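HD domain-containing protein (Aquifex aeolicus, PDB 2HEK) is of unknown function but carries a zinc-binding HD domain, binds GDP at sites apart from the metal, and may be a dGTPase or a related phosphohydrolase. Local coordinates at residues A[143-148]-A[192-197]; A[293-298]-A[313-318]. All blocks are in the same frame, centred on the assembly; numbering follows the deposited sequence.

Interaction 1. Residues A[143-148]-A[192-197]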
# COMPACT_ATOMS: atom_id res chain seq x y z
N GLU A 143 15.34 -36.26 -12.37
CA GLU A 143 16.22 -37.39 -12.70
C GLU A 143 17.50 -36.91 -13.35
O GLU A 143 18.44 -37.68 -13.52
CB GLU A 143 15.52 -38.34 -13.69
CG GLU A 143 14.54 -39.31 -13.08
CD GLU A 143 13.85 -40.17 -14.14
OE1 GLU A 143 12.97 -40.97 -13.78
OE2 GLU A 143 14.17 -40.03 -15.34
N ASP A 144 17.53 -35.64 -13.78
CA ASP A 144 18.75 -35.04 -14.31
C ASP A 144 18.89 -33.59 -13.88
O ASP A 144 18.07 -33.10 -13.09
CB ASP A 144 18.90 -35.24 -15.84
CG ASP A 144 17.77 -34.59 -16.65
OD1 ASP A 144 17.22 -33.55 -16.24
OD2 ASP A 144 17.45 -35.10 -17.74
N GLU A 145 19.92 -32.91 -14.39
CA GLU A 145 20.22 -31.54 -13.94
C GLU A 145 19.28 -30.48 -14.49
O GLU A 145 18.97 -29.52 -13.80
CB GLU A 145 21.67 -31.20 -14.24
CG GLU A 145 22.68 -31.98 -13.39
CD GLU A 145 22.35 -31.94 -11.89
OE1 GLU A 145 22.51 -30.87 -11.25
OE2 GLU A 145 21.94 -33.01 -11.36
N GLU A 146 18.83 -30.64 -15.74
CA GLU A 146 17.81 -29.75 -16.29
C GLU A 146 16.53 -29.87 -15.48
O GLU A 146 15.97 -28.85 -15.08
CB GLU A 146 17.56 -30.03 -17.78
CG GLU A 146 16.40 -29.22 -18.43
CD GLU A 146 16.63 -27.69 -18.57
OE1 GLU A 146 17.56 -27.10 -17.95
OE2 GLU A 146 15.83 -27.06 -19.30
N GLU A 147 16.09 -31.10 -15.21
CA GLU A 147 14.88 -31.29 -14.45
C GLU A 147 15.04 -30.71 -13.05
O GLU A 147 14.08 -30.17 -12.52
CB GLU A 147 14.49 -32.74 -14.37
CG GLU A 147 13.94 -33.33 -15.72
CD GLU A 147 13.65 -34.83 -15.61
OE1 GLU A 147 13.51 -35.34 -14.48
OE2 GLU A 147 13.55 -35.52 -16.66
N LYS A 148 16.23 -30.83 -12.47
CA LYS A 148 16.46 -30.31 -11.12
C LYS A 148 16.37 -28.78 -11.09
O LYS A 148 15.73 -28.24 -10.20
CB LYS A 148 17.79 -30.81 -10.51
CG LYS A 148 18.06 -30.31 -9.07
CD LYS A 148 19.43 -30.75 -8.60
CE LYS A 148 19.71 -30.40 -7.15
NZ LYS A 148 21.10 -30.92 -6.73
N TYR A 192 23.48 -20.61 -11.34
CA TYR A 192 24.92 -20.83 -11.27
C TYR A 192 25.17 -22.28 -10.95
O TYR A 192 24.57 -22.83 -10.01
CB TYR A 192 25.56 -19.86 -10.27
CG TYR A 192 27.07 -19.85 -10.31
CD1 TYR A 192 27.75 -18.98 -11.15
CD2 TYR A 192 27.82 -20.70 -9.52
CE1 TYR A 192 29.13 -18.96 -11.19
CE2 TYR A 192 29.20 -20.70 -9.55
CZ TYR A 192 29.85 -19.82 -10.39
OH TYR A 192 31.23 -19.82 -10.45
N GLU A 193 26.05 -22.91 -11.71
CA GLU A 193 26.35 -24.34 -11.50
C GLU A 193 25.03 -25.11 -11.47
O GLU A 193 24.82 -25.98 -10.62
CB GLU A 193 27.11 -24.55 -10.19
CG GLU A 193 28.61 -24.21 -10.20
CD GLU A 193 29.22 -24.30 -8.80
OE1 GLU A 193 28.65 -25.03 -7.94
OE2 GLU A 193 30.27 -23.64 -8.55
N ASN A 194 24.13 -24.75 -12.37
CA ASN A 194 22.81 -25.36 -12.45
C ASN A 194 21.90 -25.28 -11.20
O ASN A 194 20.97 -26.07 -11.04
CB ASN A 194 22.96 -26.82 -12.92
CG ASN A 194 21.77 -27.28 -13.71
OD1 ASN A 194 21.03 -28.14 -13.25
ND2 ASN A 194 21.57 -26.69 -14.89
N LYS A 195 22.18 -24.32 -10.31
CA LYS A 195 21.29 -24.07 -9.17
C LYS A 195 20.67 -22.69 -9.32
O LYS A 195 21.27 -21.80 -9.94
CB LYS A 195 22.06 -24.10 -7.84
CG LYS A 195 22.71 -25.41 -7.47
CD LYS A 195 23.69 -25.19 -6.32
CE LYS A 195 24.97 -26.03 -6.48
NZ LYS A 195 24.71 -27.51 -6.41
N VAL A 196 19.47 -22.51 -8.74
CA VAL A 196 18.90 -21.17 -8.54
C VAL A 196 19.58 -20.59 -7.30
O VAL A 196 19.52 -21.16 -6.22
CB VAL A 196 17.35 -21.20 -8.34
CG1 VAL A 196 16.80 -19.76 -8.09
CG2 VAL A 196 16.66 -21.83 -9.55
N VAL A 197 20.27 -19.47 -7.47
CA VAL A 197 20.99 -18.85 -6.34
C VAL A 197 20.58 -17.39 -6.24
O VAL A 197 19.91 -16.90 -7.14
CB VAL A 197 22.57 -18.96 -6.52
CG1 VAL A 197 23.00 -20.42 -6.69
CG2 VAL A 197 23.05 -18.16 -7.71
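E145, in the first turn of helix 145-155, faces N194 at the tip of the hairpin joining strands 189-192 and 195-199, and their CA atoms come to 6.9 Å of each other. The hairpin closes in a type I' turn from Y192 to K195, with Y192 N and K195 N each bonded to the other residue's carbonyl, and N194 projects from it toward the start of the helix. The end of its amide lies close to E145 O and CB, but its rotation is doubtful in the model, which leaves open which amide atom meets the carbonyl. The glutamate chain leaves with CG anti to its own carbonyl carbon (chi1 -70°) and bends at chi2; its carboxylate and the amide plane are 52° apart. D144 is the N-cap: its OD1 takes the E147 N-H at 2.9 Å, nearly along the C-O axis. E147 OE1 accepts from E143 N and also pairs with R136 in a salt bridge. Farther along, V196 N is hydrogen-bonded to E152 OE1, the clear polar tie between strand and helix. K148 NZ and K195 NZ, 5.0 Å apart, probably repel mildly, tempered by solvent, at what is a light, polar surface touch.

Interaction 2. Residues A[293-298]-A[313-318]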
# COMPACT_ATOMS: atom_id res chain seq x y z
N GLU A 293 11.07 -29.30 28.39
CA GLU A 293 11.00 -29.90 29.72
C GLU A 293 9.69 -29.58 30.43
O GLU A 293 9.07 -30.48 30.97
CB GLU A 293 12.20 -29.51 30.60
CG GLU A 293 12.34 -30.47 31.79
CD GLU A 293 13.53 -30.15 32.70
OE1 GLU A 293 14.43 -29.35 32.33
OE2 GLU A 293 13.55 -30.74 33.81
N LYS A 294 9.26 -28.31 30.41
CA LYS A 294 7.95 -27.93 30.96
C LYS A 294 6.80 -28.73 30.29
O LYS A 294 5.91 -29.27 30.97
CB LYS A 294 7.74 -26.43 30.83
CG LYS A 294 6.60 -25.84 31.65
CD LYS A 294 6.42 -24.36 31.29
CE LYS A 294 5.83 -23.53 32.44
NZ LYS A 294 4.33 -23.50 32.45
N PHE A 295 6.85 -28.80 28.96
CA PHE A 295 5.92 -29.65 28.20
C PHE A 295 5.91 -31.11 28.69
O PHE A 295 4.86 -31.63 29.05
CB PHE A 295 6.25 -29.58 26.69
CG PHE A 295 5.49 -30.56 25.85
CD1 PHE A 295 4.12 -30.41 25.62
CD2 PHE A 295 6.15 -31.64 25.26
CE1 PHE A 295 3.42 -31.31 24.83
CE2 PHE A 295 5.46 -32.56 24.49
CZ PHE A 295 4.08 -32.39 24.26
N SER A 296 7.08 -31.76 28.69
CA SER A 296 7.21 -33.17 29.09
C SER A 296 6.69 -33.42 30.51
O SER A 296 6.00 -34.42 30.75
CB SER A 296 8.66 -33.65 29.01
OG SER A 296 9.21 -33.44 27.72
N GLU A 297 7.01 -32.50 31.42
CA GLU A 297 6.58 -32.61 32.81
C GLU A 297 5.08 -32.37 33.01
O GLU A 297 4.45 -33.03 33.84
CB GLU A 297 7.36 -31.63 33.68
CG GLU A 297 7.15 -31.84 35.18
CD GLU A 297 7.81 -33.11 35.68
OE1 GLU A 297 8.42 -33.83 34.86
OE2 GLU A 297 7.71 -33.39 36.89
N THR A 298 4.50 -31.43 32.25
CA THR A 298 3.07 -31.18 32.35
C THR A 298 2.31 -32.36 31.75
O THR A 298 1.34 -32.84 32.32
CB THR A 298 2.68 -29.82 31.71
OG1 THR A 298 3.50 -28.79 32.28
CG2 THR A 298 1.22 -29.46 31.97
N PHE A 313 -1.86 -33.48 22.31
CA PHE A 313 -0.53 -32.89 22.38
C PHE A 313 -0.12 -32.47 20.97
O PHE A 313 -0.54 -33.08 19.98
CB PHE A 313 0.47 -33.88 23.01
CG PHE A 313 0.02 -34.39 24.34
CD1 PHE A 313 -0.59 -35.64 24.45
CD2 PHE A 313 0.14 -33.60 25.47
CE1 PHE A 313 -1.04 -36.11 25.68
CE2 PHE A 313 -0.32 -34.05 26.72
CZ PHE A 313 -0.91 -35.30 26.82
N ASP A 314 0.68 -31.43 20.86
CA ASP A 314 1.15 -31.02 19.56
C ASP A 314 2.56 -30.49 19.71
O ASP A 314 2.81 -29.67 20.59
CB ASP A 314 0.23 -29.94 18.96
CG ASP A 314 0.48 -29.70 17.48
OD1 ASP A 314 0.79 -30.67 16.75
OD2 ASP A 314 0.38 -28.54 17.02
N GLU A 315 3.47 -31.00 18.89
CA GLU A 315 4.86 -30.53 18.89
C GLU A 315 5.18 -29.95 17.53
O GLU A 315 5.06 -30.62 16.51
CB GLU A 315 5.83 -31.68 19.22
CG GLU A 315 5.58 -32.32 20.60
CD GLU A 315 6.57 -33.44 20.99
OE1 GLU A 315 7.64 -33.56 20.35
OE2 GLU A 315 6.29 -34.18 21.95
N VAL A 316 5.55 -28.68 17.53
CA VAL A 316 5.97 -27.98 16.30
C VAL A 316 7.45 -27.56 16.39
O VAL A 316 7.84 -26.83 17.30
CB VAL A 316 5.12 -26.75 16.07
CG1 VAL A 316 5.75 -25.90 15.03
CG2 VAL A 316 3.72 -27.15 15.67
N GLU A 317 8.27 -28.06 15.47
CA GLU A 317 9.69 -27.70 15.42
C GLU A 317 10.10 -27.45 13.97
O GLU A 317 10.34 -28.41 13.21
CB GLU A 317 10.57 -28.78 16.09
CG GLU A 317 10.46 -28.80 17.63
CD GLU A 317 11.27 -29.92 18.31
OE1 GLU A 317 11.88 -30.76 17.62
OE2 GLU A 317 11.28 -29.94 19.57
N LYS A 318 10.18 -26.15 13.60
CA LYS A 318 10.36 -25.70 12.22
C LYS A 318 11.55 -24.77 11.97
O LYS A 318 11.71 -23.73 12.64
CB LYS A 318 9.10 -24.98 11.76
CG LYS A 318 9.10 -24.58 10.31
CD LYS A 318 8.81 -25.79 9.45
CE LYS A 318 8.88 -25.46 7.95
NZ LYS A 318 8.17 -26.48 7.11
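The ring of F295 meets the carboxylate of E315 at its edge: E315 OE2 lies near the ring plane, 3.1 Å from F295 CE2, while the carboxylate itself is turned 86° from the ring. A carboxylate oxygen placed this way faces the slightly positive C-H rim of the ring rather than its electron-rich face, which probably makes the approach mildly favourable. The ring of Y352 also meets F295, the two planes at about 30°. At the neighbouring corner beyond CZ, F295 CE1 lies 4.1 Å from F313 CD2, an oblique apolar contact between the two phenylalanines, and F313 CB sits equally close to F295 CZ. F295 reaches the strand because its CG is anti to the backbone N (chi1 171°), carrying the ring off the helix. E315 comes to the same ring by an extended chain, and its CG packs 3.9 Å from F295 CE2. The contact lays helix 292-305 against the antiparallel sheet of strands 284-289, 349-356 and 311-318, where 311-318 is an outer strand bonded to the central 349-356. F295 is buried between its helix and the sheet, where I354 of the central strand touches both phenylalanines. F313 is less enclosed, and K299, one turn farther along the helix, makes a cation-pi contact with its ring. Within the helix, T298 OG1 bonds back to K294 O at 2.8 Å, standing above the carbonyl plane. T298 N reaches the same oxygen from the opposite face.

Interaction 1 and interaction 2 are separate: their centres lie 39 Å apart, their nearest atoms are about 18 Å apart, and the first closes along the chain before the second opens. Each has its centre 23 Å from the centre of the chain, and both lie away from the zinc and GDP sites. Interaction 1 joins a helix within the HD domain range to a hairpin within the HD-associated range, whereas both segments of interaction 2 belong to the latter. Both set a helix against a β-element, but one relies on a polar amide at the surface and the other on a buried aromatic ring. H54, D85 and D161 bind the zinc elsewhere.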